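Local atomic coordinates of extracellular ligand-binding receptor (PDB entry 4Q6B), a protein that binds leucine in the cleft between its two lobes and probably delivers amino acids to an ABC transporter as its extracellular substrate-binding receptor. Residues E143-Y148 against G197-F202; R188-W193 against K219-E224; T248-L253 against K345-R350; G255-P260 against T283-A288; R131-Y136 against V341-M346. All coordinates share one frame; numbering follows the deposited sequence. Where two conformers were deposited one is given.

Contact 1 of 5, residues E143-Y148 against G197-F202; sequences ERMVIY and GMDGIF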
# COMPACT_ATOMS: atom_id res chain seq x y z
N GLU A 143 25.81 -4.68 -5.29
CA GLU A 143 26.24 -4.60 -6.68
C GLU A 143 25.69 -5.70 -7.58
O GLU A 143 25.59 -5.50 -8.80
CB GLU A 143 27.77 -4.64 -6.79
CG GLU A 143 28.45 -3.57 -5.94
CD GLU A 143 29.87 -3.25 -6.36
OE1 GLU A 143 30.45 -4.00 -7.16
OE2 GLU A 143 30.39 -2.23 -5.88
N ARG A 144 25.46 -6.90 -7.02
CA ARG A 144 25.07 -8.09 -7.80
C ARG A 144 23.91 -8.77 -7.06
O ARG A 144 24.12 -9.30 -5.98
CB ARG A 144 26.24 -9.07 -7.93
CG ARG A 144 27.53 -8.44 -8.50
CD ARG A 144 28.51 -9.45 -9.15
NE ARG A 144 28.52 -9.15 -10.58
CZ ARG A 144 28.49 -10.03 -11.58
NH1 ARG A 144 28.51 -11.34 -11.35
NH2 ARG A 144 28.46 -9.58 -12.83
N MSE A 145 22.70 -8.73 -7.60
CA MSE A 145 21.55 -9.21 -6.83
C MSE A 145 20.75 -10.25 -7.62
O MSE A 145 20.86 -10.36 -8.86
CB MSE A 145 20.65 -8.03 -6.40
CG MSE A 145 21.32 -7.13 -5.33
SE MSE A 145 20.09 -5.79 -4.75
CE MSE A 145 18.80 -6.95 -3.82
N VAL A 146 19.92 -11.00 -6.90
CA VAL A 146 19.02 -12.00 -7.50
C VAL A 146 17.57 -11.56 -7.28
O VAL A 146 17.26 -10.97 -6.26
CB VAL A 146 19.23 -13.41 -6.87
CG1 VAL A 146 18.11 -14.40 -7.25
CG2 VAL A 146 20.58 -14.02 -7.32
N ILE A 147 16.67 -11.83 -8.23
CA ILE A 147 15.26 -11.48 -8.04
C ILE A 147 14.45 -12.76 -8.06
O ILE A 147 14.51 -13.53 -9.03
CB ILE A 147 14.74 -10.52 -9.15
CG1 ILE A 147 15.43 -9.15 -9.08
CG2 ILE A 147 13.20 -10.29 -9.01
CD1 ILE A 147 15.04 -8.27 -10.27
N TYR A 148 13.69 -13.02 -6.99
CA TYR A 148 12.73 -14.14 -6.95
C TYR A 148 11.38 -13.51 -7.22
O TYR A 148 10.99 -12.60 -6.49
CB TYR A 148 12.72 -14.78 -5.55
CG TYR A 148 11.73 -15.92 -5.35
CD1 TYR A 148 11.58 -16.92 -6.32
CD2 TYR A 148 11.02 -16.04 -4.17
CE1 TYR A 148 10.67 -18.02 -6.12
CE2 TYR A 148 10.15 -17.09 -3.95
CZ TYR A 148 9.99 -18.09 -4.92
OH TYR A 148 9.10 -19.13 -4.73
N GLY A 197 28.66 -14.13 -7.43
CA GLY A 197 29.00 -13.05 -6.52
C GLY A 197 27.81 -12.35 -5.92
O GLY A 197 27.90 -11.17 -5.59
N MSE A 198 26.71 -13.08 -5.75
CA MSE A 198 25.49 -12.51 -5.21
C MSE A 198 25.66 -11.85 -3.87
O MSE A 198 26.31 -12.41 -2.99
CB MSE A 198 24.40 -13.59 -5.04
CG MSE A 198 23.16 -13.07 -4.28
SE MSE A 198 21.89 -14.57 -3.95
CE MSE A 198 22.94 -15.60 -2.65
N ASP A 199 25.04 -10.68 -3.70
CA ASP A 199 25.11 -10.00 -2.39
C ASP A 199 23.75 -9.64 -1.80
O ASP A 199 23.68 -9.01 -0.75
CB ASP A 199 26.04 -8.77 -2.44
CG ASP A 199 25.62 -7.74 -3.46
OD1 ASP A 199 26.53 -7.14 -4.10
OD2 ASP A 199 24.40 -7.47 -3.62
N GLY A 200 22.67 -10.02 -2.47
CA GLY A 200 21.35 -9.74 -1.94
C GLY A 200 20.29 -10.34 -2.83
O GLY A 200 20.53 -10.58 -4.02
N ILE A 201 19.11 -10.56 -2.26
CA ILE A 201 17.94 -11.05 -3.00
C ILE A 201 16.76 -10.11 -2.82
O ILE A 201 16.38 -9.77 -1.67
CB ILE A 201 17.53 -12.45 -2.53
CG1 ILE A 201 18.67 -13.42 -2.76
CG2 ILE A 201 16.32 -12.95 -3.31
CD1 ILE A 201 18.53 -14.79 -2.02
N PHE A 202 16.17 -9.71 -3.95
CA PHE A 202 14.91 -8.98 -3.92
C PHE A 202 13.77 -9.96 -4.22
O PHE A 202 13.75 -10.64 -5.24
CB PHE A 202 14.91 -7.89 -4.97
CG PHE A 202 13.65 -7.09 -4.98
CD1 PHE A 202 13.28 -6.36 -3.89
CD2 PHE A 202 12.80 -7.17 -6.07
CE1 PHE A 202 12.07 -5.64 -3.89
CE2 PHE A 202 11.60 -6.45 -6.09
CZ PHE A 202 11.23 -5.69 -4.99
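Asp199 OD1 accepts two backbone N-H groups from the start of segment 143-148. Glu143 N lies 2.8 Å from Asp199 OD1, on the syn side and only 16° out of the carboxylate plane. Arg144 N meets the same oxygen from above that plane, at 3.1 Å. The first torsion of Asp199 sets CG between its own N and carbonyl carbon (chi1 59°), where CG lies 3.3 Å from Arg144 O. Asp199 N returns a bond to Arg144 O at 2.8 Å, and OD2 takes a further bond from His142 ND1. An alanine here would probably leave the N-H groups of Glu143 and Arg144 without their shared acceptor and His142 without its carboxylate.

Beyond this grip the two strands pair directly. Val146 N bonds to Gly200 O, Phe202 N to Val146 O, and Tyr148 N to Phe202 O. On one face Val146 CG2 rests on the selenium of selenomethionine Met198 at 3.7 Å, and Val146 CB faces Ile201 CG1. On the other face Met145 CE lies against Phe202 CB, while Ile147 CG2 sits at the edge of the Phe202 ring, 4.3 Å from CD2. Helix 183-195 covers the first face through Trp193, and helix 153-168 covers the second through Phe162. Parallel neighbouring strands with helices on both faces are typical of the alpha/beta lobes of periplasmic binding proteins.

Contact 2 of 5, residues R188-W193 against K219-E224; sequences RLYDKW and KSVGIE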
# COMPACT_ATOMS: atom_id res chain seq x y z
N ARG A 188 21.33 -25.76 -4.92
CA ARG A 188 22.02 -25.74 -6.20
C ARG A 188 21.97 -24.31 -6.77
O ARG A 188 22.99 -23.80 -7.26
CB ARG A 188 21.33 -26.72 -7.15
CG ARG A 188 22.05 -26.97 -8.48
CD ARG A 188 21.68 -25.94 -9.53
NE ARG A 188 20.23 -25.78 -9.67
CZ ARG A 188 19.67 -24.89 -10.48
NH1 ARG A 188 20.44 -24.07 -11.17
NH2 ARG A 188 18.34 -24.78 -10.58
N LEU A 189 20.80 -23.66 -6.70
CA LEU A 189 20.72 -22.24 -7.06
C LEU A 189 21.69 -21.38 -6.24
O LEU A 189 22.40 -20.55 -6.80
CB LEU A 189 19.29 -21.69 -6.90
CG LEU A 189 18.31 -22.17 -7.96
CD1 LEU A 189 16.87 -22.04 -7.41
CD2 LEU A 189 18.51 -21.32 -9.21
N TYR A 190 21.74 -21.59 -4.92
CA TYR A 190 22.61 -20.79 -4.05
C TYR A 190 24.09 -20.99 -4.43
O TYR A 190 24.88 -20.02 -4.41
CB TYR A 190 22.36 -21.18 -2.59
CG TYR A 190 23.10 -20.40 -1.53
CD1 TYR A 190 23.41 -19.05 -1.71
CD2 TYR A 190 23.48 -21.01 -0.34
CE1 TYR A 190 24.06 -18.33 -0.70
CE2 TYR A 190 24.15 -20.29 0.67
CZ TYR A 190 24.42 -18.97 0.47
OH TYR A 190 25.08 -18.28 1.47
N ASP A 191 24.45 -22.22 -4.79
CA ASP A 191 25.79 -22.45 -5.32
C ASP A 191 26.11 -21.64 -6.59
O ASP A 191 27.21 -21.04 -6.73
CB ASP A 191 26.04 -23.93 -5.53
CG ASP A 191 26.36 -24.66 -4.23
OD1 ASP A 191 26.80 -24.01 -3.27
OD2 ASP A 191 26.20 -25.90 -4.19
N LYS A 192 25.13 -21.55 -7.49
CA LYS A 192 25.30 -20.78 -8.71
C LYS A 192 25.38 -19.30 -8.37
O LYS A 192 26.25 -18.59 -8.88
CB LYS A 192 24.15 -21.05 -9.67
CG LYS A 192 24.22 -20.19 -10.91
CD LYS A 192 23.13 -20.56 -11.89
CE LYS A 192 21.77 -20.12 -11.39
NZ LYS A 192 20.92 -19.72 -12.56
N TRP A 193 24.47 -18.83 -7.51
CA TRP A 193 24.51 -17.44 -7.08
C TRP A 193 25.83 -17.04 -6.39
O TRP A 193 26.34 -15.93 -6.57
CB TRP A 193 23.34 -17.18 -6.13
CG TRP A 193 22.00 -17.44 -6.73
CD1 TRP A 193 21.68 -17.46 -8.07
CD2 TRP A 193 20.79 -17.73 -6.02
NE1 TRP A 193 20.34 -17.73 -8.21
CE2 TRP A 193 19.77 -17.87 -6.97
CE3 TRP A 193 20.48 -17.85 -4.66
CZ2 TRP A 193 18.45 -18.16 -6.60
CZ3 TRP A 193 19.15 -18.12 -4.29
CH2 TRP A 193 18.17 -18.31 -5.25
N LYS A 219 16.37 -19.70 4.94
CA LYS A 219 17.08 -19.88 6.22
C LYS A 219 17.51 -21.32 6.43
O LYS A 219 18.57 -21.59 6.98
CB LYS A 219 16.30 -19.32 7.42
CG LYS A 219 15.90 -17.82 7.29
CD LYS A 219 17.07 -16.82 7.14
CE LYS A 219 16.55 -15.39 6.88
NZ LYS A 219 17.58 -14.31 6.68
N SER A 220 16.70 -22.27 5.97
CA SER A 220 17.05 -23.69 6.08
C SER A 220 18.31 -24.04 5.30
O SER A 220 19.13 -24.83 5.77
CB SER A 220 15.91 -24.57 5.57
OG SER A 220 14.75 -24.40 6.37
N VAL A 221 18.45 -23.47 4.11
CA VAL A 221 19.56 -23.80 3.20
C VAL A 221 20.83 -23.02 3.60
O VAL A 221 21.96 -23.39 3.24
CB VAL A 221 19.09 -23.52 1.74
CG1 VAL A 221 20.25 -23.26 0.80
CG2 VAL A 221 18.25 -24.68 1.25
N GLY A 222 20.64 -21.97 4.40
CA GLY A 222 21.76 -21.22 4.95
C GLY A 222 22.11 -19.98 4.15
O GLY A 222 23.24 -19.49 4.22
N ILE A 223 21.14 -19.45 3.41
CA ILE A 223 21.42 -18.29 2.60
C ILE A 223 21.70 -17.08 3.50
O ILE A 223 20.90 -16.74 4.38
CB ILE A 223 20.26 -18.01 1.62
CG1 ILE A 223 20.17 -19.16 0.62
CG2 ILE A 223 20.45 -16.66 0.94
CD1 ILE A 223 19.12 -18.99 -0.42
N GLU A 224 22.86 -16.46 3.29
CA GLU A 224 23.36 -15.50 4.27
C GLU A 224 23.01 -14.04 3.91
O GLU A 224 22.93 -13.16 4.78
CB GLU A 224 24.89 -15.69 4.41
CG GLU A 224 25.53 -14.94 5.57
CD GLU A 224 25.34 -15.65 6.90
OE1 GLU A 224 24.73 -15.04 7.82
OE2 GLU A 224 25.77 -16.83 7.01
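Tyr190 carries most of this contact, its ring lying against the chain that leaves helix 207-221. Its CG is anti to the backbone N (chi1 -176°), which sets Tyr190 CG 3.8 Å from Ile223 CG1. Ile223 CG1 sits over the centre of the ring, 3.8 Å from the centroid and 9° off the normal, as a CH-pi contact. Ile223 CA lies over the same ring, 3.7 Å from Tyr190 CZ. Val221 CG1 touches Tyr190 CD2 at 4.1 Å. The hydroxyl reaches the backbone beyond: Glu224 N gives Tyr190 OH a weak, bent hydrogen bond of 3.4 Å.

Helix 207-221 ends in a Schellman motif just before Ile223, with Gly222 as its C-prime residue at positive phi (96°). Ile223 N bonds back to Ala218 O in this motif. Strand 200-204 runs between the two helices in sequence, as in the repeating alpha/beta order of this fold.

Three residues after Tyr190, Trp193 meets the far end of the Ile223 side chain. Ile223 CD1 lies at the edge of the indole, near its plane, 4.0 Å from Trp193 CZ3. Trp193 NE1 is hydrogen-bonded to Asp175 OD2; Asp175 is a residue of a calcium site.

Contact 3 of 5, residues T248-L253 against K345-R350; sequences TAEGLL and KMKDGR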
# COMPACT_ATOMS: atom_id res chain seq x y z
N THR A 248 12.54 -15.86 12.01
CA THR A 248 13.35 -16.16 10.85
C THR A 248 13.67 -14.89 10.05
O THR A 248 14.67 -14.83 9.34
CB THR A 248 12.60 -17.23 9.97
OG1 THR A 248 13.07 -18.54 10.29
CG2 THR A 248 12.77 -16.97 8.48
N ALA A 249 12.83 -13.85 10.21
CA ALA A 249 12.91 -12.64 9.38
C ALA A 249 13.94 -11.59 9.82
O ALA A 249 13.92 -10.46 9.30
CB ALA A 249 11.55 -11.98 9.27
N GLU A 250 14.81 -11.93 10.77
CA GLU A 250 15.83 -10.99 11.24
C GLU A 250 16.62 -10.40 10.06
O GLU A 250 17.22 -11.13 9.26
CB GLU A 250 16.78 -11.71 12.22
CG GLU A 250 17.75 -10.79 13.00
CD GLU A 250 17.04 -9.89 14.01
OE1 GLU A 250 15.87 -10.19 14.35
OE2 GLU A 250 17.64 -8.89 14.46
N GLY A 251 16.58 -9.07 9.95
CA GLY A 251 17.33 -8.36 8.95
C GLY A 251 16.59 -8.14 7.64
O GLY A 251 17.09 -7.42 6.77
N LEU A 252 15.40 -8.73 7.50
CA LEU A 252 14.55 -8.42 6.34
C LEU A 252 14.28 -6.93 6.14
O LEU A 252 13.85 -6.24 7.08
CB LEU A 252 13.23 -9.18 6.43
CG LEU A 252 12.21 -8.94 5.30
CD1 LEU A 252 12.65 -9.60 4.00
CD2 LEU A 252 10.81 -9.45 5.70
N LEU A 253 14.53 -6.42 4.94
CA LEU A 253 14.22 -5.04 4.63
C LEU A 253 12.92 -4.99 3.84
O LEU A 253 12.77 -5.71 2.84
CB LEU A 253 15.36 -4.39 3.82
CG LEU A 253 15.14 -2.91 3.46
CD1 LEU A 253 15.23 -2.01 4.71
CD2 LEU A 253 16.20 -2.47 2.40
N LYS A 345 13.24 -2.26 8.64
CA LYS A 345 14.13 -3.41 8.78
C LYS A 345 13.79 -4.18 10.07
O LYS A 345 13.72 -3.60 11.16
CB LYS A 345 15.59 -2.97 8.77
CG LYS A 345 16.60 -4.11 8.62
CD LYS A 345 17.98 -3.52 8.42
CE LYS A 345 19.02 -4.58 8.11
NZ LYS A 345 18.76 -5.22 6.80
N MSE A 346 13.60 -5.50 9.93
CA MSE A 346 13.32 -6.37 11.07
C MSE A 346 14.52 -6.52 11.99
O MSE A 346 15.61 -6.97 11.59
CB MSE A 346 12.87 -7.76 10.59
CG MSE A 346 11.49 -7.79 9.99
SE MSE A 346 10.08 -7.59 11.35
CE MSE A 346 10.47 -9.16 12.32
N LYS A 347 14.34 -6.10 13.24
CA LYS A 347 15.32 -6.35 14.29
C LYS A 347 14.57 -6.80 15.54
O LYS A 347 13.75 -6.07 16.09
CB LYS A 347 16.19 -5.11 14.57
CG LYS A 347 17.42 -5.43 15.42
CD LYS A 347 18.35 -4.23 15.56
CE LYS A 347 18.23 -3.55 16.94
NZ LYS A 347 18.55 -2.08 16.86
N ASP A 348 14.85 -8.04 15.94
CA ASP A 348 14.20 -8.66 17.09
C ASP A 348 12.67 -8.59 17.01
O ASP A 348 12.01 -8.10 17.92
CB ASP A 348 14.72 -8.02 18.37
CG ASP A 348 16.24 -8.08 18.47
OD1 ASP A 348 16.82 -9.13 18.09
OD2 ASP A 348 16.85 -7.08 18.91
N GLY A 349 12.11 -9.06 15.89
CA GLY A 349 10.67 -9.13 15.75
C GLY A 349 10.00 -7.77 15.59
O GLY A 349 8.77 -7.68 15.51
N ARG A 350 10.81 -6.72 15.54
CA ARG A 350 10.24 -5.38 15.39
C ARG A 350 10.87 -4.68 14.20
O ARG A 350 12.06 -4.89 13.93
CB ARG A 350 10.49 -4.56 16.68
CG ARG A 350 10.01 -5.27 17.97
CD ARG A 350 10.21 -4.42 19.24
NE ARG A 350 9.96 -5.16 20.47
CZ ARG A 350 10.82 -6.04 21.00
NH1 ARG A 350 11.96 -6.28 20.38
NH2 ARG A 350 10.54 -6.67 22.14
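Gly251 is held through both of its backbone polar groups. Gly251 N bonds to Met346 O at 2.8 Å. Gly251 O accepts from the ammonium group of Lys345, with NZ also at 2.8 Å and tilted 21° from the carbonyl plane. The lysine chain runs extended to CE and then bends at its last torsion (chi4 66°), which sets NZ close to that oxygen. Met346 N bonds to Leu252 O at 3.0 Å.

Further out, Glu250 reaches the hairpin turn of Lys347 to Arg350. Its OE1 takes Asp348 N on the syn lone pair at 2.9 Å, and OE2 adds a weak bond to the same N-H. The carboxylate of Asp348 is close by, with OD1 3.7 Å from Glu250 OE2.

The packing is modest. Met346 CB sits 3.2 Å from Ala249 O, and its CG lies against Leu252 CB at 4.2 Å. Leu253 and Lys345 form an antiparallel non-hydrogen-bonded pair, where strand 253-257 begins beside strand 341-347. The type II turn from Ala249 to Leu252, with Gly251 at positive phi, leads into this pairing.

Five hydrogen bonds, one of them weak, join the segments, and each uses at least one backbone group. The two nearby carboxylates would probably repel each other; the Asp348 N-H, which bonds the Glu250 carboxylate, may partly offset this.

Contact 4 of 5, residues G255-P260 against T283-A288; sequences GSFFNP and TSYAAA. With LEU (leucine), chain B.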
# COMPACT_ATOMS: atom_id res chain seq x y z
N GLY A 255 10.02 -2.46 1.92
CA GLY A 255 9.65 -1.17 1.38
C GLY A 255 8.16 -1.01 1.57
O GLY A 255 7.38 -1.77 1.06
N SER A 256 7.78 0.02 2.30
CA SER A 256 6.42 0.17 2.76
C SER A 256 6.14 1.63 2.95
O SER A 256 6.71 2.45 2.28
CB SER A 256 6.18 -0.60 4.05
OG SER A 256 4.81 -0.67 4.33
N PHE A 257 5.17 1.93 3.80
CA PHE A 257 4.78 3.28 4.13
C PHE A 257 4.30 3.37 5.59
O PHE A 257 4.01 2.37 6.21
CB PHE A 257 3.71 3.77 3.16
CG PHE A 257 2.52 2.88 3.11
CD1 PHE A 257 2.40 1.92 2.14
CD2 PHE A 257 1.53 2.99 4.06
CE1 PHE A 257 1.31 1.08 2.11
CE2 PHE A 257 0.44 2.16 4.04
CZ PHE A 257 0.33 1.20 3.06
N PHE A 258 4.27 4.59 6.11
CA PHE A 258 3.92 4.91 7.49
C PHE A 258 5.08 4.67 8.45
O PHE A 258 5.51 3.56 8.64
CB PHE A 258 2.65 4.24 8.01
CG PHE A 258 2.30 4.65 9.42
CD1 PHE A 258 2.12 5.99 9.72
CD2 PHE A 258 2.19 3.73 10.43
CE1 PHE A 258 1.83 6.39 11.01
CE2 PHE A 258 1.89 4.11 11.70
CZ PHE A 258 1.71 5.45 12.00
N ASN A 259 5.57 5.75 9.03
CA ASN A 259 6.61 5.66 10.07
C ASN A 259 6.03 6.20 11.36
O ASN A 259 5.83 7.42 11.48
CB ASN A 259 7.80 6.48 9.64
CG ASN A 259 8.93 6.44 10.67
OD1 ASN A 259 8.76 5.88 11.78
ND2 ASN A 259 10.08 7.00 10.31
N PRO A 260 5.75 5.33 12.34
CA PRO A 260 5.14 5.82 13.58
C PRO A 260 6.12 6.57 14.47
O PRO A 260 5.70 7.12 15.49
CB PRO A 260 4.69 4.53 14.28
CG PRO A 260 5.58 3.46 13.71
CD PRO A 260 5.96 3.87 12.33
N THR A 283 -1.20 0.11 12.76
CA THR A 283 -0.53 -0.48 11.60
C THR A 283 -0.44 0.55 10.46
O THR A 283 -1.08 1.61 10.50
CB THR A 283 -1.34 -1.65 11.07
OG1 THR A 283 -2.69 -1.20 10.78
CG2 THR A 283 -1.43 -2.77 12.10
N SER A 284 0.35 0.23 9.43
CA SER A 284 0.40 1.07 8.22
C SER A 284 -1.00 1.20 7.56
O SER A 284 -1.33 2.24 6.99
CB SER A 284 1.41 0.48 7.24
OG SER A 284 0.96 -0.78 6.77
N TYR A 285 -1.80 0.15 7.62
CA TYR A 285 -3.16 0.23 7.06
C TYR A 285 -4.12 1.10 7.88
O TYR A 285 -4.95 1.84 7.29
CB TYR A 285 -3.75 -1.19 6.89
CG TYR A 285 -2.84 -2.02 6.01
CD1 TYR A 285 -2.71 -1.73 4.66
CD2 TYR A 285 -2.02 -2.99 6.57
CE1 TYR A 285 -1.83 -2.48 3.85
CE2 TYR A 285 -1.14 -3.72 5.79
CZ TYR A 285 -1.05 -3.46 4.44
OH TYR A 285 -0.16 -4.21 3.69
N ALA A 286 -3.98 1.06 9.22
CA ALA A 286 -4.76 1.98 10.07
C ALA A 286 -4.40 3.41 9.68
O ALA A 286 -5.29 4.28 9.60
CB ALA A 286 -4.41 1.79 11.52
N ALA A 287 -3.11 3.65 9.47
CA ALA A 287 -2.64 5.00 9.10
C ALA A 287 -3.13 5.46 7.71
O ALA A 287 -3.56 6.61 7.55
CB ALA A 287 -1.08 5.07 9.19
N ALA A 288 -3.06 4.58 6.73
CA ALA A 288 -3.56 4.87 5.38
C ALA A 288 -5.08 5.09 5.37
O ALA A 288 -5.59 6.01 4.71
CB ALA A 288 -3.16 3.74 4.43
N LEU B . -0.38 -4.07 -2.27
CA LEU B . -1.25 -5.24 -2.47
C LEU B . -1.99 -5.13 -3.80
O LEU B . -2.70 -6.05 -4.19
CB LEU B . -2.24 -5.34 -1.31
CG LEU B . -1.36 -5.66 -0.11
CD1 LEU B . -1.68 -4.77 1.05
CD2 LEU B . -1.38 -7.13 0.30
OXT LEU B . -1.84 -4.12 -4.49
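Phe258 takes a positive phi (80°), unusual for a residue with a side chain, just where the chain leaves strand 253-257. Its ring receives the methyl of Ala287 on one face. Ala287 CB stands 3.5 Å from the ring centroid, 16° off the normal, and 3.4 Å from both Phe258 CG and CD1. The backbone N of Pro260 lies over the opposite face. An alanine in place of Phe258 would probably open a gap over the Ala287 methyl and leave the start of helix 284-301 less firmly packed.

Phe257 meets Ser284 as well. Phe257 CE2 meets Ser284 O near the ring plane at 3.4 Å. Ala288 CB touches the same carbon. Phe257 CZ touches Tyr285 CE1 at 4.3 Å. Tyr285 belongs to the leucine pocket, and its OH lies 3.1 Å from CD1 of the bound leucine. Thr283 is the N-cap of the helix: its OG1 accepts from Ala286 N at 3.0 Å and also bonds to Asp24 O.

No hydrogen bond joins the two segments. Contact between them is thus by packing alone, which is consistent with its helping to position Tyr285; Lys344 bonds the carbonyl oxygens of Phe257 and Phe258.

Contact 5 of 5, residues R131-Y136 against V341-M346; sequences RQLAIY and VVLKKM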
# COMPACT_ATOMS: atom_id res chain seq x y z
N ARG A 131 11.88 2.08 -6.69
CA ARG A 131 12.83 3.16 -6.93
C ARG A 131 13.60 3.51 -5.65
O ARG A 131 14.83 3.67 -5.67
CB ARG A 131 12.08 4.38 -7.46
CG ARG A 131 12.96 5.52 -7.90
CD ARG A 131 12.14 6.53 -8.72
NE ARG A 131 11.33 7.43 -7.89
CZ ARG A 131 11.31 8.76 -8.02
NH1 ARG A 131 10.54 9.48 -7.23
NH2 ARG A 131 12.06 9.35 -8.93
N GLN A 132 12.90 3.60 -4.52
CA GLN A 132 13.56 3.99 -3.28
C GLN A 132 14.39 2.85 -2.76
O GLN A 132 15.44 3.10 -2.16
CB GLN A 132 12.52 4.36 -2.21
CG GLN A 132 11.66 5.50 -2.61
CD GLN A 132 12.35 6.81 -2.40
OE1 GLN A 132 13.42 6.87 -1.78
NE2 GLN A 132 11.76 7.87 -2.91
N LEU A 133 13.92 1.61 -2.97
CA LEU A 133 14.72 0.44 -2.53
C LEU A 133 16.03 0.36 -3.30
O LEU A 133 17.09 0.06 -2.68
CB LEU A 133 13.97 -0.90 -2.66
CG LEU A 133 12.90 -1.15 -1.60
CD1 LEU A 133 12.01 -2.28 -2.10
CD2 LEU A 133 13.53 -1.48 -0.25
N ALA A 134 16.00 0.67 -4.59
CA ALA A 134 17.24 0.57 -5.37
C ALA A 134 18.26 1.61 -4.90
O ALA A 134 19.47 1.33 -4.79
CB ALA A 134 16.98 0.73 -6.86
N ILE A 135 17.76 2.81 -4.63
CA ILE A 135 18.65 3.88 -4.14
C ILE A 135 19.32 3.50 -2.84
O ILE A 135 20.51 3.70 -2.68
CB ILE A 135 17.89 5.21 -4.02
CG1 ILE A 135 17.65 5.73 -5.44
CG2 ILE A 135 18.71 6.24 -3.18
CD1 ILE A 135 16.73 6.89 -5.53
N TYR A 136 18.55 2.96 -1.91
CA TYR A 136 19.06 2.60 -0.60
C TYR A 136 20.06 1.46 -0.73
O TYR A 136 21.14 1.48 -0.13
CB TYR A 136 17.91 2.19 0.32
CG TYR A 136 18.41 1.74 1.67
CD1 TYR A 136 18.87 2.66 2.61
CD2 TYR A 136 18.45 0.38 2.00
CE1 TYR A 136 19.33 2.23 3.85
CE2 TYR A 136 18.91 -0.04 3.23
CZ TYR A 136 19.35 0.88 4.14
OH TYR A 136 19.83 0.43 5.36
N VAL A 341 7.28 6.78 0.94
CA VAL A 341 7.90 5.47 1.15
C VAL A 341 8.69 5.46 2.47
O VAL A 341 9.48 6.40 2.77
CB VAL A 341 8.83 5.10 -0.00
CG1 VAL A 341 9.71 3.83 0.36
CG2 VAL A 341 8.01 4.87 -1.28
N VAL A 342 8.51 4.37 3.25
CA VAL A 342 9.27 4.20 4.50
C VAL A 342 9.94 2.83 4.44
O VAL A 342 9.26 1.82 4.17
CB VAL A 342 8.29 4.24 5.69
CG1 VAL A 342 8.99 3.92 7.05
CG2 VAL A 342 7.61 5.61 5.78
N LEU A 343 11.25 2.79 4.60
CA LEU A 343 11.98 1.52 4.61
C LEU A 343 12.04 1.01 6.05
O LEU A 343 12.34 1.76 7.00
CB LEU A 343 13.37 1.69 4.03
CG LEU A 343 13.43 2.27 2.61
CD1 LEU A 343 14.84 2.12 2.03
CD2 LEU A 343 12.46 1.55 1.71
N LYS A 344 11.76 -0.28 6.21
CA LYS A 344 11.59 -0.87 7.54
C LYS A 344 12.42 -2.11 7.60
O LYS A 344 12.33 -2.93 6.71
CB LYS A 344 10.12 -1.26 7.71
CG LYS A 344 9.15 -0.08 7.53
CD LYS A 344 7.74 -0.39 7.98
CE LYS A 344 6.86 0.83 7.69
NZ LYS A 344 5.46 0.61 8.10
N LYS A 345 13.24 -2.26 8.64
CA LYS A 345 14.13 -3.41 8.78
C LYS A 345 13.79 -4.18 10.07
O LYS A 345 13.72 -3.60 11.16
CB LYS A 345 15.59 -2.97 8.77
CG LYS A 345 16.60 -4.11 8.62
CD LYS A 345 17.98 -3.52 8.42
CE LYS A 345 19.02 -4.58 8.11
NZ LYS A 345 18.76 -5.22 6.80
N MSE A 346 13.60 -5.50 9.93
CA MSE A 346 13.32 -6.37 11.07
C MSE A 346 14.52 -6.52 11.99
O MSE A 346 15.61 -6.97 11.59
CB MSE A 346 12.87 -7.76 10.59
CG MSE A 346 11.49 -7.79 9.99
SE MSE A 346 10.08 -7.59 11.35
CE MSE A 346 10.47 -9.16 12.32
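Leu343 fits between Leu133 and Tyr136 where helix 126-139 packs on strand 341-347. This is helix-on-sheet packing of an alpha/beta lobe, with the short segments at 51° and their axes 9.5 Å apart at closest approach. No hydrogen bond joins the two segments.

The tight part is built round the two methyl groups of Leu343. Its CG is anti to the carbonyl carbon (chi1 -57°), and the branch beyond splits between the two helix residues. CD2 meets Leu133 CD2 at 3.8 Å, the two side chains crossing at a slant. Leu133 is the only buried residue of the contact. Leu253, on the neighbouring strand, touches Leu133 and Tyr136 as well. The Tyr136 side chain runs past Leu343 in the opposite direction. It also touches Leu354 near the chain end.

The looser side lies toward Gln132 and Val341, where neither residue has a buried partner across the contact. Here the touching groups are aliphatic. Gln132 CB lies 3.8 Å from Val341 CG1, and Gln132 CG rests beside the same valine. The amide end does not serve this contact: Gln132 NE2 bonds to Glu128 OE2 within its own helix. Pro124 also touches Val341 on this side.

The closest approach of all is made at Tyr136, where Leu343 CD1 stands 3.5 Å from Tyr136 CB and 3.6 Å from Tyr136 CG.

Contacts 1 and 4 are buried, contact 2 is partly so, and contacts 3 and 5 lie at the surface. Contacts 1, 3, 4 and 5 all reach one mixed sheet. Contacts 3 and 5 share strand 341-347, and contact 4 uses its neighbour, strand 253-257. Strand pairing gives contacts 1 and 3 their backbone bonds, parallel in the first and antiparallel in the second. Contacts 4 and 5 set helices against strands without any such bond. Contact 2 links two helix regions and touches contact 1 where Tyr190 meets Met198. Phe202 and Leu133 join contacts 1 and 5. Only contact 4 includes a residue of the leucine pocket.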